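Local coordinates for SusD homolog (Bacteroides thetaiotaomicron, PDB 3SGH), which probably binds sugars at the outer membrane of a gut bacterium, as SusD-like lipoproteins do when they serve in glycan uptake, at residues A[93-96]-A[101-104]; A[109-114]-A[185-190]; A[142-147]-A[197-202]; A[217-222]-A[324-329]; A[478-481]-A[486-489]. One frame throughout, in Å; residues are numbered along the deposited sequence. Where two conformers were deposited one is given.

Contact 1 of 5, residues A[93-96]-A[101-104]; sequences NSTE and IYAM
The ring of Tyr-102 meets Thr-95 at its root, where OG1 of Thr-95 approaches obliquely, 3.7 Å from Tyr-102 CD1; Phe-88, Lys-97 and Asn-153 of the same chain also touch this side chain. The contact belongs to the short turn between two consecutive helices, 87-95 and 100-120, of the alpha-alpha superhelix of a SusD-like protein. The two side chains cross at about a right angle, and their closest point is Thr-95 OG1 to Tyr-102 CB, 3.3 Å. This is packing, since OG1 meets only carbon here; the hydroxyl's hydrogen bond goes to Val-91 O in its own helix. With CG anti to the backbone N (chi1 179°), Tyr-102 carries its phenol back along the first helix, and OH is hydrogen-bonded to Glu-92 OE2. A polar link near the tip thus supplements the packing at the base. The first helix stops in a Schellman motif at Glu-96, whose phi is positive (51°); its N bonds to Asn-93 O at 3.3 Å, and the chain turns off toward the next helix. The methyl of Thr-95 makes the other, looser contact: Thr-95 CG2 is 4.2 Å from Ile-101 CB.

Contact 2 of 5, residues A[109-114]-A[185-190]; sequences RVYGMQ and LKFANT
Phe-187 is the residue through which this part of helix 181-198 reaches helix 100-120, and Tyr-111 is what it touches there. Walking the second helix in order, Leu-185 comes first, and its carbonyl O takes a weak side-chain bond from Asn-189 ND2. Lys-186 points its amine elsewhere, into a salt bridge with Asp-225. Phe-187 follows. Its CG is anti to the backbone N (chi1 -180°), which swings the ring out toward the other helix until CZ lies 3.9 Å from Tyr-111 CE2. The rings meet obliquely, with planes 36° apart and centroids 5.9 Å apart. Tyr-111 is held from its own helix as well: Gln-114 curls back so that NE2 sits 4.0 Å above the tyrosine ring plane, over its centre, while also bonding to Tyr-111 O at 2.9 Å, in the carbonyl plane and on a lone pair. The phenol OH is hydrogen-bonded to Arg-194, one turn beyond Thr-190. Thr-190 closes the walk with OG1 2.8 Å from Lys-186 O, a carbonyl that Thr-190 N reaches from the opposite face of its plane. Around the aromatic pair, Tyr-28 meets both rings and Val-316 of strand 314-317 touches both side chains. Ile-155 of helix 140-162 packs beside Ala-188, so the contact is buried helix-on-helix packing in the core of the alpha-alpha superhelix, with helix 140-162 and strand 314-317 close by.

Contact 3 of 5, residues A[142-147]-A[197-202]; sequences TVWHAM and IRISGV
Where helix 181-198 runs out in the alpha-helical core, Ile-199 lays its CG2 methyl over the indole of Trp-144 on helix 140-162. This is a CH-pi contact: Ile-199 CG2 is 4.0 Å from the centroid of the six-membered ring of Trp-144 and 23° off its normal. The closest atom is Trp-144 CD2, 3.7 Å from that methyl. On the opposite face, CE of Met-147, a selenomethionine, stands 3.8 Å above the ring plane of Trp-144, so the indole is sandwiched between two methyls. Ile-199 CG2 is beside its own backbone N because CG1 occupies the position between N and the carbonyl carbon (chi1 70°). Farther along the indole, Arg-198 CD comes obliquely to within 4.2 Å of Trp-144 CH2, and its guanidinium NH1 is hydrogen-bonded to Ser-118 OG on helix 100-120. With an alanine here in place of Trp-144, Ile-199 CG2 and Met-147 CE would probably be left facing a gap. Ile-199 is the first residue to leave helical angles, and Ser-200 OG turns back to bond Ile-197 O at 2.6 Å. A CH-pi contact like this, with a helix end packed on an earlier helix, is part of the alpha-alpha superhelix that gives SusD-like proteins their TPR-related core.

Contact 4 of 5, residues A[217-222]-A[324-329]; sequences GGVMES and FLRAEG
Arg-326 and Glu-221 meet end-on in a two-pronged salt bridge that ties the loop after helix 204-217 to helix 319-331 of the superhelix. The side chains cross at about a right angle, and the carboxylate and guanidinium planes are 62° apart, so the two groups are far from coplanar. Each terminal nitrogen takes one oxygen. Arg-326 NH2 to Glu-221 OE1 is 2.9 Å and nearly straight (166°); that oxygen lies in the guanidinium plane but is itself met from well above the carboxylate plane. Arg-326 NH1 to Glu-221 OE2, 2.8 Å, is more bent, and reaches the oxygen on its syn side but tilted out of the carboxylate plane, and that oxygen is tilted from the guanidinium plane too. The arginine bends at chi3 (-70°), and its NE is hydrogen-bonded to Ala-322 O in the preceding turn, which fixes the rotation of the flat group. Val-219 then covers one face: its CG2 lies over the centre of the guanidinium, 3.5 Å from Arg-326 CZ, as the two side chains slide past each other in opposite directions. A leucine in place of Arg-326 would probably leave the Glu-221 carboxylate without its positive mate and Ala-322 O without this side-chain bond. The loop is itself held in shape, since Glu-221 N and Ser-222 N both bond to Asp-225 OD2. Phe-343 and Lys-346 of helix 340-354 also touch the arginine. The backbone also approaches the pair: Met-220 O comes obliquely to 3.5 Å from Arg-326 NH2.

Contact 5 of 5, residues A[478-481]-A[486-489]; sequences LSNG and GTDL
Ser-479 faces Asp-488 with their CA atoms 6.2 Å apart, and Asn-480 similarly faces Thr-487. Residues 478 to 481 form a type I beta turn, closed by Gly-481 N to Leu-478 O at 3.0 Å, while Thr-487 to Leu-489 run extended beside it. Both pieces belong to the loop that follows helix 468-477. No direct backbone-to-backbone bond joins them; side chains and waters make the links instead. Ser-479 OG donates to Asp-488 O at 2.7 Å, with the donor tilted slightly from the carbonyl plane. One water bridges Ser-479 N to that same Asp-488 O, and a second donates to Ser-479 OG and accepts from Asp-488 N at 2.9 Å. The serine and the two waters thus satisfy both polar backbone atoms of Asp-488. Next to this pair, Asn-480 and Thr-487 come from opposite directions, with Asn-480 OD1 2.7 Å from Thr-487 OG1. Lys-482, just past the turn, also joins this group: its N bonds to Asn-480 OD1 and its O to Thr-487 OG1. The methyl of Thr-487 is anti to the backbone N (chi1 -68° for OG1), which points it at the turn; CG2 is 3.4 Å from Ser-479 OG and 4.0 Å from Leu-478 CB. The carboxylate of Asp-488 lies elsewhere, in salt bridges with Arg-455 and Arg-452. The chemistry is therefore mostly polar and partly water-mediated, consistent with a turn pinned to the neighbouring extended segment 486-489 by hydroxyl, amide and carbonyl groups rather than by a beta ladder.

Contacts 1 and 2 both use helix 100-120, their centres about 16 Å apart. Contact 2 sits against contact 3, about 13 Å between centres, and the two share helix 181-198; selenomethionine Met-147 SE comes 3.5 Å from Gln-114 N. Contact 4 touches both: Thr-190 OG1 probably hydrogen-bonds to Met-220 N at 3.0 Å on the contact 2 side, and Ile-197 CG2 packs 3.4 Å from Glu-328 OE1 on the contact 3 side. Contacts 2, 3 and 4 therefore form one connected cluster of packing. Contact 5 stands apart in a loop, nearest to contact 3 at about 16 Å between centres, and about 35 Å between centres from contact 1.

Contact 1 of 5, residues A[93-96]-A[101-104]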
# COMPACT_ATOMS: atom_id res chain seq x y z
N ASN A 93 -8.25 25.00 -12.54
CA ASN A 93 -8.87 26.21 -13.15
C ASN A 93 -8.61 27.48 -12.33
O ASN A 93 -8.14 28.50 -12.86
CB ASN A 93 -10.37 25.97 -13.40
CG ASN A 93 -10.63 25.00 -14.57
OD1 ASN A 93 -9.74 24.74 -15.40
ND2 ASN A 93 -11.84 24.44 -14.61
N SER A 94 -8.85 27.41 -11.02
CA SER A 94 -8.62 28.52 -10.11
C SER A 94 -7.17 29.01 -10.12
O SER A 94 -6.91 30.23 -10.16
CB SER A 94 -8.99 28.12 -8.68
OG SER A 94 -8.60 29.13 -7.76
N THR A 95 -6.21 28.07 -10.12
CA THR A 95 -4.79 28.40 -10.05
C THR A 95 -4.14 28.68 -11.43
O THR A 95 -2.97 29.08 -11.49
CB THR A 95 -3.96 27.24 -9.37
OG1 THR A 95 -4.09 26.03 -10.15
CG2 THR A 95 -4.41 27.04 -7.91
N GLU A 96 -4.89 28.43 -12.50
CA GLU A 96 -4.40 28.51 -13.87
C GLU A 96 -3.11 27.70 -14.02
O GLU A 96 -2.15 28.15 -14.67
CB GLU A 96 -4.21 30.00 -14.28
CG GLU A 96 -5.47 30.84 -13.98
CD GLU A 96 -5.39 32.29 -14.40
OE1 GLU A 96 -4.28 32.77 -14.73
OE2 GLU A 96 -6.45 32.97 -14.35
N ILE A 101 -0.24 25.32 -4.84
CA ILE A 101 -1.54 24.67 -4.59
C ILE A 101 -1.85 23.77 -5.78
O ILE A 101 -2.32 22.66 -5.59
CB ILE A 101 -2.68 25.68 -4.29
CG1 ILE A 101 -2.29 26.54 -3.08
CG2 ILE A 101 -4.02 24.98 -4.11
CD1 ILE A 101 -1.86 25.76 -1.81
N TYR A 102 -1.51 24.20 -7.00
CA TYR A 102 -1.67 23.36 -8.16
C TYR A 102 -0.74 22.15 -8.10
O TYR A 102 -1.16 21.04 -8.40
CB TYR A 102 -1.44 24.13 -9.45
CG TYR A 102 -1.57 23.29 -10.67
CD1 TYR A 102 -2.79 22.70 -10.99
CD2 TYR A 102 -0.49 23.08 -11.53
CE1 TYR A 102 -2.93 21.93 -12.13
CE2 TYR A 102 -0.64 22.31 -12.69
CZ TYR A 102 -1.87 21.75 -12.97
OH TYR A 102 -2.04 20.98 -14.12
N ALA A 103 0.52 22.38 -7.73
CA ALA A 103 1.48 21.30 -7.55
C ALA A 103 0.91 20.27 -6.57
O ALA A 103 0.98 19.06 -6.82
CB ALA A 103 2.79 21.85 -7.04
N MSE A 104 0.38 20.73 -5.44
CA MSE A 104 -0.18 19.80 -4.45
C MSE A 104 -1.39 19.05 -4.98
O MSE A 104 -1.61 17.90 -4.62
CB MSE A 104 -0.50 20.50 -3.13
CG MSE A 104 0.75 20.98 -2.42
SE MSE A 104 1.89 19.59 -1.86
CE MSE A 104 0.51 18.33 -1.23

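Contact 2 of 5, residues A[109-114]-A[185-190]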
# COMPACT_ATOMS: atom_id res chain seq x y z
N ARG A 109 -3.59 13.96 -6.74
CA ARG A 109 -4.21 13.19 -7.83
C ARG A 109 -3.37 12.01 -8.23
O ARG A 109 -3.86 10.92 -8.30
CB ARG A 109 -4.42 14.07 -9.04
CG ARG A 109 -5.18 13.44 -10.20
CD ARG A 109 -5.26 14.39 -11.31
NE ARG A 109 -5.95 13.82 -12.47
CZ ARG A 109 -5.74 14.17 -13.73
NH1 ARG A 109 -4.76 15.03 -14.06
NH2 ARG A 109 -6.48 13.60 -14.66
N VAL A 110 -2.07 12.24 -8.47
CA VAL A 110 -1.18 11.14 -8.80
C VAL A 110 -1.22 10.10 -7.66
O VAL A 110 -1.27 8.92 -7.94
CB VAL A 110 0.26 11.59 -9.11
CG1 VAL A 110 1.23 10.33 -9.11
CG2 VAL A 110 0.36 12.41 -10.46
N TYR A 111 -1.17 10.51 -6.39
CA TYR A 111 -1.14 9.54 -5.25
C TYR A 111 -2.36 8.62 -5.30
O TYR A 111 -2.27 7.38 -5.19
CB TYR A 111 -1.06 10.23 -3.86
CG TYR A 111 -0.64 9.21 -2.82
CD1 TYR A 111 -1.59 8.41 -2.14
CD2 TYR A 111 0.70 8.98 -2.59
CE1 TYR A 111 -1.15 7.43 -1.23
CE2 TYR A 111 1.13 8.03 -1.69
CZ TYR A 111 0.20 7.26 -1.01
OH TYR A 111 0.66 6.29 -0.15
N GLY A 112 -3.50 9.23 -5.54
CA GLY A 112 -4.75 8.51 -5.53
C GLY A 112 -4.88 7.61 -6.72
O GLY A 112 -5.37 6.48 -6.62
N MSE A 113 -4.47 8.12 -7.88
CA MSE A 113 -4.66 7.39 -9.11
C MSE A 113 -3.59 6.31 -9.31
O MSE A 113 -3.86 5.31 -10.00
CB MSE A 113 -4.72 8.33 -10.30
CG MSE A 113 -6.00 9.23 -10.22
SE MSE A 113 -7.65 8.18 -10.24
CE MSE A 113 -8.43 8.78 -8.59
N GLN A 114 -2.40 6.46 -8.74
CA GLN A 114 -1.42 5.37 -8.81
C GLN A 114 -1.91 4.17 -8.00
O GLN A 114 -1.72 3.04 -8.40
CB GLN A 114 -0.02 5.81 -8.40
CG GLN A 114 0.22 6.28 -6.99
CD GLN A 114 0.32 5.16 -5.94
OE1 GLN A 114 0.85 4.11 -6.23
NE2 GLN A 114 -0.20 5.42 -4.73
N LEU A 185 8.73 17.74 -1.08
CA LEU A 185 9.60 17.40 -2.22
C LEU A 185 10.18 16.01 -2.03
O LEU A 185 10.25 15.25 -2.97
CB LEU A 185 10.71 18.46 -2.37
CG LEU A 185 11.60 18.33 -3.62
CD1 LEU A 185 10.83 18.57 -4.89
CD2 LEU A 185 12.82 19.33 -3.50
N LYS A 186 10.63 15.70 -0.82
CA LYS A 186 11.12 14.37 -0.49
C LYS A 186 10.02 13.35 -0.65
O LYS A 186 10.25 12.27 -1.21
CB LYS A 186 11.73 14.33 0.93
CG LYS A 186 13.07 15.04 1.02
CD LYS A 186 13.65 15.00 2.44
CE LYS A 186 12.88 15.97 3.34
NZ LYS A 186 13.62 16.57 4.50
N PHE A 187 8.81 13.70 -0.19
CA PHE A 187 7.62 12.82 -0.36
C PHE A 187 7.40 12.53 -1.84
O PHE A 187 7.25 11.35 -2.27
CB PHE A 187 6.38 13.47 0.26
CG PHE A 187 5.13 12.65 0.15
CD1 PHE A 187 4.35 12.73 -1.01
CD2 PHE A 187 4.68 11.90 1.23
CE1 PHE A 187 3.15 11.97 -1.13
CE2 PHE A 187 3.49 11.14 1.12
CZ PHE A 187 2.72 11.18 -0.07
N ALA A 188 7.42 13.59 -2.64
CA ALA A 188 7.16 13.46 -4.06
C ALA A 188 8.22 12.58 -4.77
O ALA A 188 7.87 11.74 -5.61
CB ALA A 188 7.03 14.82 -4.73
N ASN A 189 9.49 12.80 -4.46
CA ASN A 189 10.56 11.96 -5.04
C ASN A 189 10.51 10.53 -4.56
O ASN A 189 10.81 9.62 -5.33
CB ASN A 189 11.93 12.60 -4.79
CG ASN A 189 12.21 13.73 -5.77
OD1 ASN A 189 12.23 13.51 -6.97
ND2 ASN A 189 12.40 14.95 -5.26
N THR A 190 10.07 10.31 -3.33
CA THR A 190 9.99 8.95 -2.81
C THR A 190 8.82 8.23 -3.51
O THR A 190 8.91 7.05 -3.84
CB THR A 190 9.80 8.92 -1.28
OG1 THR A 190 10.86 9.65 -0.63
CG2 THR A 190 9.80 7.50 -0.74

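Contact 3 of 5, residues A[142-147]-A[197-202]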
# COMPACT_ATOMS: atom_id res chain seq x y z
N THR A 142 0.13 4.18 -20.61
CA THR A 142 -0.14 5.59 -20.84
C THR A 142 -0.37 6.30 -19.54
O THR A 142 0.17 7.39 -19.32
CB THR A 142 -1.36 5.76 -21.80
OG1 THR A 142 -0.98 5.26 -23.10
CG2 THR A 142 -1.76 7.21 -21.92
N VAL A 143 -1.16 5.70 -18.66
CA VAL A 143 -1.45 6.37 -17.37
C VAL A 143 -0.21 6.41 -16.48
O VAL A 143 0.04 7.42 -15.87
CB VAL A 143 -2.69 5.81 -16.61
CG1 VAL A 143 -2.53 4.36 -16.16
CG2 VAL A 143 -3.02 6.71 -15.45
N TRP A 144 0.59 5.35 -16.42
CA TRP A 144 1.81 5.42 -15.62
C TRP A 144 2.73 6.53 -16.13
O TRP A 144 3.24 7.33 -15.35
CB TRP A 144 2.49 4.05 -15.58
CG TRP A 144 1.81 3.12 -14.57
CD1 TRP A 144 0.88 2.17 -14.85
CD2 TRP A 144 1.97 3.11 -13.14
NE1 TRP A 144 0.49 1.54 -13.73
CE2 TRP A 144 1.10 2.11 -12.65
CE3 TRP A 144 2.75 3.83 -12.25
CZ2 TRP A 144 1.02 1.80 -11.29
CZ3 TRP A 144 2.64 3.56 -10.89
CH2 TRP A 144 1.77 2.57 -10.42
N HIS A 145 2.94 6.58 -17.44
CA HIS A 145 3.80 7.65 -18.01
C HIS A 145 3.23 9.06 -17.79
O HIS A 145 3.97 9.99 -17.38
CB HIS A 145 4.08 7.40 -19.48
CG HIS A 145 5.05 6.28 -19.73
ND1 HIS A 145 5.94 6.30 -20.78
CD2 HIS A 145 5.23 5.11 -19.10
CE1 HIS A 145 6.64 5.18 -20.77
NE2 HIS A 145 6.23 4.43 -19.76
N ALA A 146 1.92 9.22 -18.01
CA ALA A 146 1.24 10.48 -17.73
C ALA A 146 1.39 10.91 -16.28
O ALA A 146 1.62 12.09 -16.04
CB ALA A 146 -0.25 10.40 -18.08
N MSE A 147 1.25 9.96 -15.34
CA MSE A 147 1.38 10.27 -13.91
C MSE A 147 2.81 10.67 -13.57
O MSE A 147 3.00 11.62 -12.80
CB MSE A 147 0.87 9.13 -13.00
CG MSE A 147 -0.59 8.90 -13.09
SE MSE A 147 -1.23 7.62 -11.80
CE MSE A 147 -0.35 6.09 -12.61
N ILE A 197 9.99 1.67 -9.19
CA ILE A 197 10.21 0.26 -8.79
C ILE A 197 9.00 -0.59 -9.21
O ILE A 197 9.16 -1.68 -9.74
CB ILE A 197 10.50 0.14 -7.25
CG1 ILE A 197 11.96 0.63 -6.98
CG2 ILE A 197 10.24 -1.33 -6.74
CD1 ILE A 197 13.07 -0.38 -7.45
N ARG A 198 7.80 -0.04 -9.06
CA ARG A 198 6.61 -0.84 -9.35
C ARG A 198 6.50 -1.25 -10.80
O ARG A 198 6.03 -2.38 -11.10
CB ARG A 198 5.36 -0.13 -8.92
CG ARG A 198 4.14 -1.07 -9.09
CD ARG A 198 3.08 -0.81 -8.21
NE ARG A 198 3.48 -0.83 -6.82
CZ ARG A 198 2.77 -0.21 -5.90
NH1 ARG A 198 1.64 0.43 -6.26
NH2 ARG A 198 3.16 -0.22 -4.62
N ILE A 199 6.90 -0.33 -11.70
CA ILE A 199 6.90 -0.62 -13.15
C ILE A 199 8.23 -1.15 -13.75
O ILE A 199 8.34 -1.29 -15.01
CB ILE A 199 6.34 0.56 -13.97
CG1 ILE A 199 7.28 1.77 -13.96
CG2 ILE A 199 4.93 0.97 -13.47
CD1 ILE A 199 7.05 2.66 -15.21
N SER A 200 9.16 -1.54 -12.86
CA SER A 200 10.53 -1.82 -13.24
C SER A 200 10.65 -3.17 -13.92
O SER A 200 11.61 -3.41 -14.69
CB SER A 200 11.48 -1.73 -12.06
OG SER A 200 11.17 -2.68 -11.06
N GLY A 201 9.68 -4.06 -13.66
CA GLY A 201 9.71 -5.39 -14.30
C GLY A 201 9.34 -5.26 -15.77
O GLY A 201 9.99 -5.86 -16.68
N VAL A 202 8.29 -4.49 -16.04
CA VAL A 202 7.78 -4.34 -17.40
C VAL A 202 8.56 -3.33 -18.20
O VAL A 202 8.75 -3.55 -19.39
CB VAL A 202 6.26 -4.00 -17.43
CG1 VAL A 202 5.96 -2.68 -16.66
CG2 VAL A 202 5.69 -3.97 -18.89

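Contact 4 of 5, residues A[217-222]-A[324-329]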
# COMPACT_ATOMS: atom_id res chain seq x y z
N GLY A 217 16.78 13.92 -6.93
CA GLY A 217 15.84 14.91 -6.46
C GLY A 217 15.86 14.97 -4.94
O GLY A 217 15.75 16.05 -4.37
N GLY A 218 15.96 13.80 -4.31
CA GLY A 218 16.10 13.69 -2.88
C GLY A 218 14.90 12.97 -2.28
O GLY A 218 13.79 13.51 -2.27
N VAL A 219 15.12 11.77 -1.76
CA VAL A 219 14.03 11.00 -1.15
C VAL A 219 14.07 11.18 0.37
O VAL A 219 14.97 11.86 0.92
CB VAL A 219 14.12 9.50 -1.55
CG1 VAL A 219 13.89 9.31 -3.08
CG2 VAL A 219 15.49 8.90 -1.14
N MSE A 220 13.12 10.58 1.06
CA MSE A 220 13.11 10.65 2.54
C MSE A 220 14.37 9.98 3.09
O MSE A 220 14.84 8.96 2.56
CB MSE A 220 11.88 9.95 3.11
CG MSE A 220 10.58 10.58 2.76
SE MSE A 220 9.15 9.56 3.56
CE MSE A 220 7.75 10.70 2.86
N GLU A 221 14.94 10.58 4.14
CA GLU A 221 16.19 10.09 4.73
C GLU A 221 16.14 9.85 6.24
O GLU A 221 16.92 9.04 6.73
CB GLU A 221 17.33 11.06 4.46
CG GLU A 221 17.65 11.18 2.99
CD GLU A 221 18.40 9.98 2.43
OE1 GLU A 221 18.53 8.93 3.11
OE2 GLU A 221 18.90 10.10 1.27
N SER A 222 15.19 10.47 6.92
CA SER A 222 15.08 10.33 8.38
C SER A 222 13.64 10.26 8.82
O SER A 222 12.71 10.64 8.06
CB SER A 222 15.74 11.52 9.07
OG SER A 222 15.05 12.72 8.77
N PHE A 324 14.45 1.10 1.55
CA PHE A 324 14.23 -0.22 0.96
C PHE A 324 14.03 -0.17 -0.55
O PHE A 324 14.41 -1.11 -1.23
CB PHE A 324 13.07 -0.99 1.62
CG PHE A 324 13.36 -1.46 3.02
CD1 PHE A 324 14.29 -2.48 3.26
CD2 PHE A 324 12.70 -0.90 4.08
CE1 PHE A 324 14.55 -2.87 4.55
CE2 PHE A 324 12.92 -1.31 5.39
CZ PHE A 324 13.86 -2.29 5.64
N LEU A 325 13.44 0.91 -1.06
CA LEU A 325 13.31 1.10 -2.51
C LEU A 325 14.71 1.20 -3.15
O LEU A 325 14.99 0.55 -4.19
CB LEU A 325 12.48 2.35 -2.79
CG LEU A 325 10.96 2.19 -2.51
CD1 LEU A 325 10.31 3.53 -2.50
CD2 LEU A 325 10.29 1.24 -3.50
N ARG A 326 15.59 1.98 -2.52
CA ARG A 326 16.97 2.14 -2.98
C ARG A 326 17.75 0.83 -2.84
O ARG A 326 18.59 0.52 -3.68
CB ARG A 326 17.67 3.31 -2.24
CG ARG A 326 17.16 4.66 -2.72
CD ARG A 326 17.81 5.82 -2.00
NE ARG A 326 17.37 5.90 -0.62
CZ ARG A 326 17.84 6.75 0.28
NH1 ARG A 326 18.77 7.64 -0.06
NH2 ARG A 326 17.37 6.75 1.51
N ALA A 327 17.47 0.04 -1.82
CA ALA A 327 18.15 -1.25 -1.67
C ALA A 327 17.82 -2.12 -2.87
O ALA A 327 18.71 -2.71 -3.46
CB ALA A 327 17.76 -1.94 -0.35
N GLU A 328 16.53 -2.20 -3.24
CA GLU A 328 16.11 -2.99 -4.38
C GLU A 328 16.73 -2.43 -5.67
O GLU A 328 17.20 -3.20 -6.48
CB GLU A 328 14.57 -3.10 -4.50
CG GLU A 328 14.22 -4.01 -5.68
CD GLU A 328 12.75 -4.36 -5.83
OE1 GLU A 328 11.90 -3.80 -5.12
OE2 GLU A 328 12.49 -5.24 -6.71
N GLY A 329 16.71 -1.11 -5.85
CA GLY A 329 17.33 -0.49 -6.99
C GLY A 329 18.80 -0.89 -7.07
O GLY A 329 19.29 -1.23 -8.15

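Contact 5 of 5, residues A[478-481]-A[486-489]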
# COMPACT_ATOMS: atom_id res chain seq x y z
N LEU A 478 -6.44 -4.83 -21.22
CA LEU A 478 -5.95 -5.72 -20.18
C LEU A 478 -5.09 -6.78 -20.81
O LEU A 478 -5.33 -7.19 -21.93
CB LEU A 478 -7.11 -6.38 -19.40
CG LEU A 478 -7.95 -5.45 -18.50
CD1 LEU A 478 -9.24 -6.09 -17.93
CD2 LEU A 478 -7.06 -4.90 -17.37
N SER A 479 -4.16 -7.28 -20.03
CA SER A 479 -3.18 -8.24 -20.48
C SER A 479 -3.79 -9.41 -21.26
O SER A 479 -3.28 -9.75 -22.32
CB SER A 479 -2.38 -8.79 -19.29
OG SER A 479 -3.19 -9.42 -18.33
N ASN A 480 -4.85 -10.02 -20.73
CA ASN A 480 -5.50 -11.13 -21.43
C ASN A 480 -6.88 -10.80 -21.99
O ASN A 480 -7.66 -11.71 -22.33
CB ASN A 480 -5.61 -12.32 -20.50
CG ASN A 480 -6.58 -12.10 -19.33
OD1 ASN A 480 -7.20 -11.03 -19.20
ND2 ASN A 480 -6.70 -13.11 -18.48
N GLY A 481 -7.20 -9.52 -22.09
CA GLY A 481 -8.49 -9.11 -22.66
C GLY A 481 -9.76 -9.47 -21.89
O GLY A 481 -10.87 -9.46 -22.44
N GLY A 486 -8.67 -12.41 -11.80
CA GLY A 486 -7.46 -13.20 -12.00
C GLY A 486 -6.53 -12.73 -13.14
O GLY A 486 -5.48 -13.35 -13.38
N THR A 487 -6.93 -11.66 -13.82
CA THR A 487 -6.16 -11.02 -14.87
C THR A 487 -5.05 -10.16 -14.30
O THR A 487 -5.28 -9.37 -13.42
CB THR A 487 -7.06 -10.19 -15.80
OG1 THR A 487 -7.90 -11.08 -16.55
CG2 THR A 487 -6.27 -9.39 -16.83
N ASP A 488 -3.85 -10.36 -14.83
CA ASP A 488 -2.69 -9.61 -14.42
C ASP A 488 -2.65 -8.20 -14.97
O ASP A 488 -2.99 -7.93 -16.12
CB ASP A 488 -1.41 -10.38 -14.75
CG ASP A 488 -0.99 -11.34 -13.61
OD1 ASP A 488 -0.88 -10.90 -12.43
OD2 ASP A 488 -0.75 -12.54 -13.94
N LEU A 489 -2.20 -7.30 -14.10
CA LEU A 489 -1.84 -5.95 -14.48
C LEU A 489 -0.53 -5.87 -15.29
O LEU A 489 0.29 -6.77 -15.28
CB LEU A 489 -1.79 -5.08 -13.24
CG LEU A 489 -3.12 -4.99 -12.49
CD1 LEU A 489 -3.05 -3.98 -11.35
CD2 LEU A 489 -4.29 -4.61 -13.44
O HOH W 1 -3.24 -5.66 -17.75
O HOH W 2 -3.38 -12.07 -17.17